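Local atomic coordinates of protein-glutamine gamma-glutamyltransferase 2 (PDB entry 1G0D), a protein that probably acts as a calcium-dependent acyltransferase that joins peptide-bound glutamine to lysine side chains or other primary amines, cross-linking or aminating proteins. Residues 584-592 / 602-610; 622-633 / 647-655. One frame throughout, in Å; residues are numbered along the deposited sequence.

Contact 1 of 2, residues 584-592 / 602-610; sequences TPELLVQVP and TAYVSFTNP
Leu588 and Ser606, and two residues further on Gln590 and Tyr604, form antiparallel hydrogen-bonded pairs that zip strand 588-590 to strand 602-608. At the first pair Leu588 N reaches Ser606 O at 3.1 Å and Leu588 O receives Ser606 N in return. The second is shorter: Tyr604 N lies 2.6 Å from Gln590 O, while Gln590 N takes Tyr604 O. Between them Val589 and Val605 make the non-hydrogen-bonded pair, their CA atoms 4.5 Å apart.

On the face of Leu588 and Gln590, the Tyr604 ring is swung toward its backbone N (chi1 -62°), which leaves its edge, near the ring plane, against Gln590 O and against Pro592, whose CD is 3.7 Å from Tyr604 CD1. The other face carries the buried side chains. Leu587 lies alongside Val605, pointing the same way, its CD1 against Val605 CG2, while the other branch, CD2, meets Phe607 CB at 3.9 Å. Ahead of the short strand, the Pro585 ring takes over: its CG approaches Phe607 CD1 to 3.4 Å at a slant, and its CD meets Pro610 CG at 3.7 Å, the two proline side chains crossing at about a right angle.

Further out, Phe607 meets the ring of Phe665, and Leu670 packs on Pro585, Phe607 and Pro610. Both segments belong to the C-terminal immunoglobulin-like domain, where 588-590 is an outermost strand of a three-stranded antiparallel sheet. Strand 644-651 flanks 602-608 on its other side, bonded through Ala603, Val605 and Phe607, while Leu587, Val589 and Ala603 pack against strand 659-666 of the second sheet.

Contact 2 of 2, residues 622-633 / 647-655; sequences LEGAGLLSATQI and VKLSFSPMR
Phe651 and Leu628 meet because both first torsions place CG between the backbone N and the carbonyl carbon (chi1 70° and 41°): the ring turns one face to Leu628, whose CD2 sits over it in a CH-pi contact, 3.7 Å from the centroid and offset toward the rim. Leu627 CB adds a contact at Phe651 CE2, 3.9 Å away. Leu627 and Leu628 both stand opposite Gly624, a classic beta bulge, and Gly624 O accepts from the N of each.

Further along, Leu649 CD1 fits among Leu628 CD2, Leu622 CG and Thr631 CG2, the last at 3.5 Å. Thr631 turns its methyl to the leucine, while its OG1 donates to Ser629 O at 2.6 Å, satisfying the hydroxyl within its own segment. Ile633 CD1 continues the apolar row onto Leu649 CB.

At the other end Gly626 O is gripped twice: Arg655 N approaches in the carbonyl plane, on a lone pair, at 3.0 Å, whereas Met654 N comes from above that plane at 2.9 Å. The Met654 chain bends at chi3, laying CE 3.6 Å from Leu627 C. Beyond the segments, the Arg655 guanidinium forms salt bridges with Glu181, Glu158 and Glu26; Glu181 also accepts from Gly626 N, so one carboxylate serves both segments.

Replacing Phe651 by an alanine would probably open a gap beneath Leu628 and leave its CD2 without the ring face it rests on. The chemistry thus divides: apolar side chains join the two sheets of the immunoglobulin-like sandwich, while at the Gly626 turn two backbone bonds take over and the Arg655 charge is met by glutamates outside the two segments.

Overall arrangement
Contacts 1 and 2 both belong to the C-terminal immunoglobulin-like domain and follow one another along the chain, with centres 15 Å apart. Strands 601-608 and 644-651, one from each, are neighbours in the same sheet: Val647 N bonds Val605 O, and the hydroxyls of Thr602 and Ser650 meet. Contact 1 pairs strands within that sheet, so regular backbone bonds dominate, with one face buried and the other more exposed. Contact 2 spans the two sheets, so side-chain packing dominates and the backbone bonds between its segments are confined to the turn at Gly626. Both are partly buried; contact 2 additionally reaches glutamates from much earlier in the chain through Arg655.

Contact 1 of 2, residues 584-592 / 602-610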
ATOM      1  N   THR A 584      14.445  16.954   1.644  1.00 32.08           N
ATOM      2  CA  THR A 584      15.352  16.635   2.745  1.00 32.38           C
ATOM      3  C   THR A 584      16.591  16.038   2.069  1.00 33.10           C
ATOM      4  O   THR A 584      16.518  15.551   0.938  1.00 33.83           O
ATOM      5  CB  THR A 584      14.760  15.627   3.737  1.00 32.30           C
ATOM      6  OG1 THR A 584      14.065  14.604   3.021  1.00 39.64           O
ATOM      7  CG2 THR A 584      13.794  16.327   4.698  1.00 32.64           C
ATOM      8  N   PRO A 585      17.748  16.072   2.738  1.00 33.56           N
ATOM      9  CA  PRO A 585      18.897  15.499   2.032  1.00 30.65           C
ATOM     10  C   PRO A 585      18.697  14.024   1.772  1.00 26.65           C
ATOM     11  O   PRO A 585      17.941  13.374   2.491  1.00 26.98           O
ATOM     12  CB  PRO A 585      20.081  15.777   2.961  1.00 30.69           C
ATOM     13  CG  PRO A 585      19.475  15.998   4.331  1.00 31.06           C
ATOM     14  CD  PRO A 585      18.091  16.551   4.091  1.00 34.80           C
ATOM     15  N   GLU A 586      19.362  13.512   0.734  1.00 26.90           N
ATOM     16  CA  GLU A 586      19.282  12.103   0.381  1.00 26.73           C
ATOM     17  C   GLU A 586      20.456  11.283   0.893  1.00 26.21           C
ATOM     18  O   GLU A 586      21.591  11.478   0.466  1.00 28.56           O
ATOM     19  CB  GLU A 586      19.197  11.915  -1.112  1.00 28.09           C
ATOM     20  CG  GLU A 586      18.660  10.538  -1.414  1.00 43.92           C
ATOM     21  CD  GLU A 586      18.994  10.047  -2.801  1.00 50.26           C
ATOM     22  OE1 GLU A 586      19.171  10.909  -3.709  1.00 51.42           O
ATOM     23  OE2 GLU A 586      19.067   8.794  -2.964  1.00 54.46           O
ATOM     24  N   LEU A 587      20.161  10.339   1.779  1.00 23.70           N
ATOM     25  CA  LEU A 587      21.188   9.502   2.384  1.00 21.54           C
ATOM     26  C   LEU A 587      22.040   8.792   1.351  1.00 20.11           C
ATOM     27  O   LEU A 587      21.538   8.357   0.319  1.00 19.48           O
ATOM     28  CB  LEU A 587      20.558   8.457   3.342  1.00 16.88           C
ATOM     29  CG  LEU A 587      19.668   8.959   4.502  1.00 17.20           C
ATOM     30  CD1 LEU A 587      19.298   7.816   5.481  1.00 11.70           C
ATOM     31  CD2 LEU A 587      20.419  10.063   5.232  1.00 17.45           C
ATOM     32  N   LEU A 588      23.337   8.702   1.649  1.00 20.34           N
ATOM     33  CA  LEU A 588      24.322   8.006   0.829  1.00 17.16           C
ATOM     34  C   LEU A 588      24.489   6.677   1.506  1.00 21.47           C
ATOM     35  O   LEU A 588      25.121   6.570   2.580  1.00 20.41           O
ATOM     36  CB  LEU A 588      25.659   8.708   0.865  1.00 18.89           C
ATOM     37  CG  LEU A 588      26.555   8.596  -0.362  1.00 17.71           C
ATOM     38  CD1 LEU A 588      27.959   8.501   0.111  1.00 15.98           C
ATOM     39  CD2 LEU A 588      26.195   7.416  -1.187  1.00 21.10           C
ATOM     40  N   VAL A 589      23.878   5.667   0.904  1.00 22.02           N
ATOM     41  CA  VAL A 589      23.967   4.340   1.458  1.00 22.96           C
ATOM     42  C   VAL A 589      24.917   3.545   0.561  1.00 27.16           C
ATOM     43  O   VAL A 589      24.755   3.526  -0.666  1.00 30.92           O
ATOM     44  CB  VAL A 589      22.586   3.711   1.525  1.00 19.97           C
ATOM     45  CG1 VAL A 589      22.638   2.466   2.334  1.00 21.14           C
ATOM     46  CG2 VAL A 589      21.612   4.678   2.155  1.00 18.00           C
ATOM     47  N   GLN A 590      25.938   2.937   1.184  1.00 26.63           N
ATOM     48  CA  GLN A 590      26.951   2.152   0.479  1.00 22.47           C
ATOM     49  C   GLN A 590      27.346   0.916   1.266  1.00 21.43           C
ATOM     50  O   GLN A 590      27.581   0.977   2.457  1.00 19.80           O
ATOM     51  CB  GLN A 590      28.209   2.982   0.263  1.00 20.59           C
ATOM     52  CG  GLN A 590      27.976   4.335  -0.367  1.00 24.25           C
ATOM     53  CD  GLN A 590      29.190   5.261  -0.261  1.00 30.21           C
ATOM     54  OE1 GLN A 590      29.868   5.529  -1.261  1.00 31.62           O
ATOM     55  NE2 GLN A 590      29.464   5.761   0.950  1.00 30.07           N
ATOM     56  N   VAL A 591      27.407  -0.221   0.601  1.00 21.83           N
ATOM     57  CA  VAL A 591      27.835  -1.412   1.287  1.00 25.60           C
ATOM     58  C   VAL A 591      28.803  -2.061   0.301  1.00 28.45           C
ATOM     59  O   VAL A 591      28.468  -2.979  -0.424  1.00 31.66           O
ATOM     60  CB  VAL A 591      26.612  -2.252   1.662  1.00 22.53           C
ATOM     61  CG1 VAL A 591      25.579  -2.058   0.676  1.00 22.53           C
ATOM     62  CG2 VAL A 591      26.965  -3.672   1.826  1.00 22.37           C
ATOM     63  N   PRO A 592      30.049  -1.554   0.271  1.00 31.30           N
ATOM     64  CA  PRO A 592      31.177  -1.958  -0.578  1.00 33.07           C
ATOM     65  C   PRO A 592      31.704  -3.413  -0.579  1.00 35.64           C
ATOM     66  O   PRO A 592      31.615  -4.154   0.417  1.00 32.99           O
ATOM     67  CB  PRO A 592      32.256  -0.944  -0.206  1.00 31.77           C
ATOM     68  CG  PRO A 592      31.907  -0.564   1.168  1.00 29.72           C
ATOM     69  CD  PRO A 592      30.444  -0.486   1.200  1.00 28.63           C
ATOM     70  N   THR A 602      29.713  -4.754   5.870  1.00 27.49           N
ATOM     71  CA  THR A 602      29.513  -3.416   6.444  1.00 23.57           C
ATOM     72  C   THR A 602      28.899  -2.430   5.448  1.00 23.98           C
ATOM     73  O   THR A 602      29.425  -2.202   4.345  1.00 21.43           O
ATOM     74  CB  THR A 602      30.857  -2.816   6.983  1.00 21.96           C
ATOM     75  OG1 THR A 602      31.393  -3.709   7.954  1.00 24.07           O
ATOM     76  CG2 THR A 602      30.651  -1.477   7.683  1.00 16.73           C
ATOM     77  N   ALA A 603      27.777  -1.857   5.892  1.00 26.14           N
ATOM     78  CA  ALA A 603      26.988  -0.868   5.165  1.00 26.61           C
ATOM     79  C   ALA A 603      27.303   0.483   5.796  1.00 27.93           C
ATOM     80  O   ALA A 603      27.443   0.599   7.019  1.00 26.88           O
ATOM     81  CB  ALA A 603      25.487  -1.188   5.300  1.00 26.51           C
ATOM     82  N   TYR A 604      27.384   1.499   4.946  1.00 30.76           N
ATOM     83  CA  TYR A 604      27.742   2.852   5.341  1.00 31.36           C
ATOM     84  C   TYR A 604      26.738   3.899   4.920  1.00 32.83           C
ATOM     85  O   TYR A 604      26.473   4.057   3.735  1.00 35.68           O
ATOM     86  CB  TYR A 604      29.071   3.230   4.702  1.00 32.01           C
ATOM     87  CG  TYR A 604      30.210   2.353   5.133  1.00 37.80           C
ATOM     88  CD1 TYR A 604      30.518   1.188   4.444  1.00 39.22           C
ATOM     89  CD2 TYR A 604      30.958   2.666   6.271  1.00 39.29           C
ATOM     90  CE1 TYR A 604      31.541   0.347   4.886  1.00 44.46           C
ATOM     91  CE2 TYR A 604      31.974   1.838   6.719  1.00 43.20           C
ATOM     92  CZ  TYR A 604      32.263   0.675   6.030  1.00 44.80           C
ATOM     93  OH  TYR A 604      33.239  -0.171   6.515  1.00 47.15           O
ATOM     94  N   VAL A 605      26.198   4.645   5.871  1.00 32.49           N
ATOM     95  CA  VAL A 605      25.260   5.691   5.505  1.00 32.11           C
ATOM     96  C   VAL A 605      25.808   7.030   5.998  1.00 30.13           C
ATOM     97  O   VAL A 605      26.436   7.102   7.047  1.00 27.33           O
ATOM     98  CB  VAL A 605      23.836   5.358   6.047  1.00 30.69           C
ATOM     99  CG1 VAL A 605      23.943   4.585   7.327  1.00 27.88           C
ATOM    100  CG2 VAL A 605      23.002   6.605   6.147  1.00 27.27           C
ATOM    101  N   SER A 606      25.606   8.077   5.205  1.00 30.61           N
ATOM    102  CA  SER A 606      26.126   9.397   5.541  1.00 30.31           C
ATOM    103  C   SER A 606      25.390  10.562   4.873  1.00 32.12           C
ATOM    104  O   SER A 606      24.897  10.426   3.765  1.00 34.95           O
ATOM    105  CB  SER A 606      27.587   9.461   5.108  1.00 30.89           C
ATOM    106  OG  SER A 606      27.731  10.143   3.867  1.00 28.28           O
ATOM    107  N   PHE A 607      25.330  11.715   5.535  1.00 33.70           N
ATOM    108  CA  PHE A 607      24.694  12.902   4.946  1.00 33.23           C
ATOM    109  C   PHE A 607      25.220  14.171   5.605  1.00 33.88           C
ATOM    110  O   PHE A 607      26.016  14.113   6.530  1.00 31.82           O
ATOM    111  CB  PHE A 607      23.136  12.811   5.003  1.00 30.13           C
ATOM    112  CG  PHE A 607      22.498  13.369   6.265  1.00 24.16           C
ATOM    113  CD1 PHE A 607      21.896  14.625   6.257  1.00 21.96           C
ATOM    114  CD2 PHE A 607      22.421  12.601   7.431  1.00 21.77           C
ATOM    115  CE1 PHE A 607      21.224  15.110   7.381  1.00 19.18           C
ATOM    116  CE2 PHE A 607      21.752  13.074   8.562  1.00 19.68           C
ATOM    117  CZ  PHE A 607      21.150  14.340   8.529  1.00 18.76           C
ATOM    118  N   THR A 608      24.805  15.317   5.088  1.00 37.01           N
ATOM    119  CA  THR A 608      25.233  16.594   5.634  1.00 35.54           C
ATOM    120  C   THR A 608      24.047  17.409   6.106  1.00 32.50           C
ATOM    121  O   THR A 608      23.134  17.664   5.349  1.00 33.56           O
ATOM    122  CB  THR A 608      25.990  17.434   4.577  1.00 37.46           C
ATOM    123  OG1 THR A 608      27.274  16.854   4.319  1.00 43.46           O
ATOM    124  CG2 THR A 608      26.199  18.843   5.081  1.00 41.59           C
ATOM    125  N   ASN A 609      24.067  17.813   7.364  1.00 31.54           N
ATOM    126  CA  ASN A 609      23.012  18.641   7.924  1.00 31.24           C
ATOM    127  C   ASN A 609      22.778  19.896   7.056  1.00 33.05           C
ATOM    128  O   ASN A 609      23.650  20.742   6.943  1.00 34.65           O
ATOM    129  CB  ASN A 609      23.434  19.061   9.321  1.00 27.98           C
ATOM    130  CG  ASN A 609      22.377  19.840  10.036  1.00 26.78           C
ATOM    131  OD1 ASN A 609      21.305  20.087   9.492  1.00 22.39           O
ATOM    132  ND2 ASN A 609      22.672  20.236  11.274  1.00 23.01           N
ATOM    133  N   PRO A 610      21.610  20.012   6.406  1.00 35.03           N
ATOM    134  CA  PRO A 610      21.332  21.189   5.569  1.00 39.52           C
ATOM    135  C   PRO A 610      20.738  22.318   6.441  1.00 43.35           C
ATOM    136  O   PRO A 610      20.460  23.434   5.978  1.00 45.08           O
ATOM    137  CB  PRO A 610      20.304  20.670   4.574  1.00 34.90           C
ATOM    138  CG  PRO A 610      19.495  19.746   5.397  1.00 36.10           C
ATOM    139  CD  PRO A 610      20.474  19.079   6.385  1.00 36.22           C
TER

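Contact 2 of 2, residues 622-633 / 647-655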
ATOM      1  N   LEU A 622      17.900   0.652   9.794  1.00 19.71           N
ATOM      2  CA  LEU A 622      18.199  -0.055   8.547  1.00 18.04           C
ATOM      3  C   LEU A 622      17.449  -1.367   8.393  1.00 17.43           C
ATOM      4  O   LEU A 622      17.263  -2.095   9.358  1.00 22.69           O
ATOM      5  CB  LEU A 622      19.692  -0.374   8.442  1.00 17.01           C
ATOM      6  CG  LEU A 622      20.896   0.546   8.644  1.00 18.13           C
ATOM      7  CD1 LEU A 622      21.706   0.565   7.373  1.00 18.84           C
ATOM      8  CD2 LEU A 622      20.489   1.917   9.008  1.00 17.81           C
ATOM      9  N   GLU A 623      17.013  -1.679   7.176  1.00 15.54           N
ATOM     10  CA  GLU A 623      16.328  -2.937   6.943  1.00 14.96           C
ATOM     11  C   GLU A 623      16.334  -3.315   5.472  1.00 17.52           C
ATOM     12  O   GLU A 623      16.516  -2.466   4.598  1.00 18.99           O
ATOM     13  CB  GLU A 623      14.900  -2.852   7.428  1.00 12.29           C
ATOM     14  CG  GLU A 623      13.994  -2.291   6.391  1.00 16.02           C
ATOM     15  CD  GLU A 623      12.554  -2.514   6.731  1.00 20.81           C
ATOM     16  OE1 GLU A 623      12.177  -3.675   7.001  1.00 23.27           O
ATOM     17  OE2 GLU A 623      11.802  -1.518   6.740  1.00 22.07           O
ATOM     18  N   GLY A 624      16.129  -4.603   5.207  1.00 19.10           N
ATOM     19  CA  GLY A 624      16.080  -5.079   3.839  1.00 19.11           C
ATOM     20  C   GLY A 624      15.578  -6.509   3.796  1.00 20.69           C
ATOM     21  O   GLY A 624      16.068  -7.331   4.565  1.00 20.79           O
ATOM     22  N   ALA A 625      14.579  -6.798   2.949  1.00 20.62           N
ATOM     23  CA  ALA A 625      14.044  -8.154   2.799  1.00 18.01           C
ATOM     24  C   ALA A 625      15.261  -8.958   2.404  1.00 19.47           C
ATOM     25  O   ALA A 625      15.970  -8.567   1.474  1.00 17.71           O
ATOM     26  CB  ALA A 625      13.019  -8.204   1.669  1.00 14.30           C
ATOM     27  N   GLY A 626      15.541 -10.040   3.120  1.00 18.81           N
ATOM     28  CA  GLY A 626      16.689 -10.850   2.760  1.00 17.92           C
ATOM     29  C   GLY A 626      18.059 -10.346   3.165  1.00 20.82           C
ATOM     30  O   GLY A 626      19.032 -11.092   3.040  1.00 21.09           O
ATOM     31  N   LEU A 627      18.157  -9.092   3.622  1.00 22.73           N
ATOM     32  CA  LEU A 627      19.431  -8.493   4.084  1.00 19.60           C
ATOM     33  C   LEU A 627      19.420  -8.415   5.635  1.00 21.79           C
ATOM     34  O   LEU A 627      20.238  -9.051   6.292  1.00 25.67           O
ATOM     35  CB  LEU A 627      19.637  -7.088   3.493  1.00 16.24           C
ATOM     36  CG  LEU A 627      19.916  -6.973   1.988  1.00 18.58           C
ATOM     37  CD1 LEU A 627      20.412  -5.556   1.632  1.00 16.71           C
ATOM     38  CD2 LEU A 627      20.945  -8.024   1.592  1.00 19.21           C
ATOM     39  N   LEU A 628      18.519  -7.613   6.216  1.00 22.05           N
ATOM     40  CA  LEU A 628      18.368  -7.529   7.670  1.00 17.55           C
ATOM     41  C   LEU A 628      17.040  -6.987   8.133  1.00 18.33           C
ATOM     42  O   LEU A 628      16.341  -6.269   7.418  1.00 16.26           O
ATOM     43  CB  LEU A 628      19.441  -6.693   8.349  1.00 16.83           C
ATOM     44  CG  LEU A 628      20.070  -5.365   7.930  1.00 25.94           C
ATOM     45  CD1 LEU A 628      19.112  -4.288   7.828  1.00 25.38           C
ATOM     46  CD2 LEU A 628      21.067  -4.957   8.995  1.00 24.16           C
ATOM     47  N   SER A 629      16.680  -7.354   9.344  1.00 19.48           N
ATOM     48  CA  SER A 629      15.457  -6.830   9.942  1.00 27.31           C
ATOM     49  C   SER A 629      15.746  -5.420  10.526  1.00 27.44           C
ATOM     50  O   SER A 629      16.863  -5.150  10.973  1.00 28.97           O
ATOM     51  CB  SER A 629      15.020  -7.778  11.019  1.00 28.03           C
ATOM     52  OG  SER A 629      15.757  -8.968  10.852  1.00 38.31           O
ATOM     53  N   ALA A 630      14.763  -4.524  10.511  1.00 25.81           N
ATOM     54  CA  ALA A 630      14.987  -3.160  10.998  1.00 25.14           C
ATOM     55  C   ALA A 630      15.990  -3.122  12.140  1.00 27.89           C
ATOM     56  O   ALA A 630      15.851  -3.830  13.138  1.00 27.44           O
ATOM     57  CB  ALA A 630      13.719  -2.559  11.442  1.00 24.04           C
ATOM     58  N   THR A 631      17.004  -2.281  11.984  1.00 29.11           N
ATOM     59  CA  THR A 631      18.059  -2.163  12.972  1.00 27.37           C
ATOM     60  C   THR A 631      18.429  -0.712  13.160  1.00 26.83           C
ATOM     61  O   THR A 631      18.560   0.007  12.185  1.00 27.82           O
ATOM     62  CB  THR A 631      19.276  -2.911  12.498  1.00 26.45           C
ATOM     63  OG1 THR A 631      18.945  -4.298  12.356  1.00 29.90           O
ATOM     64  CG2 THR A 631      20.396  -2.744  13.473  1.00 25.44           C
ATOM     65  N   GLN A 632      18.610  -0.284  14.403  1.00 25.77           N
ATOM     66  CA  GLN A 632      18.956   1.111  14.658  1.00 27.98           C
ATOM     67  C   GLN A 632      20.405   1.466  15.018  1.00 25.44           C
ATOM     68  O   GLN A 632      21.112   0.710  15.665  1.00 25.93           O
ATOM     69  CB  GLN A 632      18.044   1.667  15.742  1.00 30.29           C
ATOM     70  CG  GLN A 632      16.657   2.025  15.253  1.00 37.39           C
ATOM     71  CD  GLN A 632      15.783   2.582  16.360  1.00 43.52           C
ATOM     72  OE1 GLN A 632      14.713   3.146  16.103  1.00 46.99           O
ATOM     73  NE2 GLN A 632      16.233   2.425  17.606  1.00 45.24           N
ATOM     74  N   ILE A 633      20.831   2.638  14.562  1.00 26.80           N
ATOM     75  CA  ILE A 633      22.149   3.191  14.866  1.00 26.92           C
ATOM     76  C   ILE A 633      21.874   4.579  15.443  1.00 29.71           C
ATOM     77  O   ILE A 633      21.412   5.471  14.722  1.00 27.33           O
ATOM     78  CB  ILE A 633      23.000   3.424  13.629  1.00 26.91           C
ATOM     79  CG1 ILE A 633      22.975   2.182  12.740  1.00 27.48           C
ATOM     80  CG2 ILE A 633      24.400   3.867  14.067  1.00 18.49           C
ATOM     81  CD1 ILE A 633      23.756   2.358  11.493  1.00 29.74           C
ATOM     82  N   VAL A 647      27.490   6.999   9.859  1.00 29.87           N
ATOM     83  CA  VAL A 647      27.451   5.760  10.657  1.00 28.68           C
ATOM     84  C   VAL A 647      27.705   4.569   9.739  1.00 31.42           C
ATOM     85  O   VAL A 647      27.919   4.723   8.517  1.00 31.25           O
ATOM     86  CB  VAL A 647      26.086   5.459  11.286  1.00 26.55           C
ATOM     87  CG1 VAL A 647      26.010   6.044  12.649  1.00 25.93           C
ATOM     88  CG2 VAL A 647      24.971   5.952  10.386  1.00 27.82           C
ATOM     89  N   LYS A 648      27.673   3.381  10.348  1.00 27.36           N
ATOM     90  CA  LYS A 648      27.846   2.145   9.630  1.00 23.60           C
ATOM     91  C   LYS A 648      27.385   1.038  10.529  1.00 23.91           C
ATOM     92  O   LYS A 648      27.390   1.176  11.735  1.00 22.00           O
ATOM     93  CB  LYS A 648      29.294   1.949   9.230  1.00 26.84           C
ATOM     94  CG  LYS A 648      30.273   2.320  10.271  1.00 26.25           C
ATOM     95  CD  LYS A 648      30.670   1.108  11.046  1.00 26.94           C
ATOM     96  CE  LYS A 648      32.078   1.265  11.543  1.00 33.56           C
ATOM     97  NZ  LYS A 648      32.991   1.814  10.485  1.00 34.96           N
ATOM     98  N   LEU A 649      26.981  -0.067   9.927  1.00 26.53           N
ATOM     99  CA  LEU A 649      26.454  -1.222  10.650  1.00 28.27           C
ATOM    100  C   LEU A 649      27.051  -2.474   9.994  1.00 31.82           C
ATOM    101  O   LEU A 649      27.340  -2.469   8.802  1.00 37.84           O
ATOM    102  CB  LEU A 649      24.929  -1.256  10.461  1.00 23.76           C
ATOM    103  CG  LEU A 649      23.893  -1.709  11.507  1.00 26.81           C
ATOM    104  CD1 LEU A 649      22.572  -2.013  10.790  1.00 17.65           C
ATOM    105  CD2 LEU A 649      24.360  -2.933  12.288  1.00 23.91           C
ATOM    106  N   SER A 650      27.246  -3.542  10.750  1.00 31.71           N
ATOM    107  CA  SER A 650      27.753  -4.765  10.149  1.00 29.69           C
ATOM    108  C   SER A 650      26.654  -5.773  10.239  1.00 31.40           C
ATOM    109  O   SER A 650      25.900  -5.757  11.209  1.00 32.25           O
ATOM    110  CB  SER A 650      28.932  -5.303  10.908  1.00 30.97           C
ATOM    111  OG  SER A 650      30.069  -5.329  10.067  1.00 43.04           O
ATOM    112  N   PHE A 651      26.529  -6.629   9.228  1.00 28.90           N
ATOM    113  CA  PHE A 651      25.502  -7.663   9.246  1.00 26.82           C
ATOM    114  C   PHE A 651      25.776  -8.697   8.151  1.00 28.18           C
ATOM    115  O   PHE A 651      26.605  -8.462   7.262  1.00 28.38           O
ATOM    116  CB  PHE A 651      24.107  -7.041   9.106  1.00 22.62           C
ATOM    117  CG  PHE A 651      23.827  -6.472   7.753  1.00 22.47           C
ATOM    118  CD1 PHE A 651      24.288  -5.211   7.412  1.00 20.67           C
ATOM    119  CD2 PHE A 651      23.130  -7.212   6.803  1.00 16.41           C
ATOM    120  CE1 PHE A 651      24.064  -4.702   6.139  1.00 18.65           C
ATOM    121  CE2 PHE A 651      22.911  -6.703   5.540  1.00 12.74           C
ATOM    122  CZ  PHE A 651      23.381  -5.453   5.208  1.00 10.17           C
ATOM    123  N   SER A 652      25.109  -9.846   8.236  1.00 27.09           N
ATOM    124  CA  SER A 652      25.307 -10.924   7.271  1.00 27.45           C
ATOM    125  C   SER A 652      24.015 -11.219   6.499  1.00 26.88           C
ATOM    126  O   SER A 652      23.060 -11.757   7.071  1.00 30.49           O
ATOM    127  CB  SER A 652      25.767 -12.179   8.014  1.00 26.20           C
ATOM    128  OG  SER A 652      27.127 -12.070   8.420  1.00 28.34           O
ATOM    129  N   PRO A 653      23.981 -10.916   5.182  1.00 21.28           N
ATOM    130  CA  PRO A 653      22.739 -11.193   4.460  1.00 18.13           C
ATOM    131  C   PRO A 653      22.112 -12.553   4.828  1.00 19.90           C
ATOM    132  O   PRO A 653      22.789 -13.464   5.293  1.00 19.88           O
ATOM    133  CB  PRO A 653      23.154 -11.065   3.000  1.00 15.85           C
ATOM    134  CG  PRO A 653      24.262 -10.061   3.037  1.00 15.94           C
ATOM    135  CD  PRO A 653      25.025 -10.372   4.293  1.00 17.79           C
ATOM    136  N   MET A 654      20.803 -12.669   4.664  1.00 16.52           N
ATOM    137  CA  MET A 654      20.135 -13.891   5.017  1.00 20.22           C
ATOM    138  C   MET A 654      19.796 -14.732   3.807  1.00 23.32           C
ATOM    139  O   MET A 654      19.842 -15.951   3.854  1.00 32.08           O
ATOM    140  CB  MET A 654      18.876 -13.555   5.786  1.00 22.40           C
ATOM    141  CG  MET A 654      19.166 -13.046   7.150  1.00 28.43           C
ATOM    142  SD  MET A 654      17.703 -12.447   7.985  1.00 43.98           S
ATOM    143  CE  MET A 654      17.211 -10.983   6.945  1.00 32.77           C
ATOM    144  N   ARG A 655      19.420 -14.089   2.719  1.00 22.71           N
ATOM    145  CA  ARG A 655      19.090 -14.811   1.501  1.00 18.32           C
ATOM    146  C   ARG A 655      19.875 -14.211   0.331  1.00 20.64           C
ATOM    147  O   ARG A 655      20.359 -13.068   0.349  1.00 19.04           O
ATOM    148  CB  ARG A 655      17.578 -14.741   1.212  1.00 19.22           C
ATOM    149  CG  ARG A 655      16.661 -15.573   2.132  1.00 18.61           C
ATOM    150  CD  ARG A 655      15.190 -15.404   1.737  1.00 21.78           C
ATOM    151  NE  ARG A 655      14.590 -14.187   2.289  1.00 27.17           N
ATOM    152  CZ  ARG A 655      13.642 -13.468   1.692  1.00 25.29           C
ATOM    153  NH1 ARG A 655      13.172 -13.834   0.520  1.00 26.51           N
ATOM    154  NH2 ARG A 655      13.148 -12.387   2.277  1.00 22.41           N
TER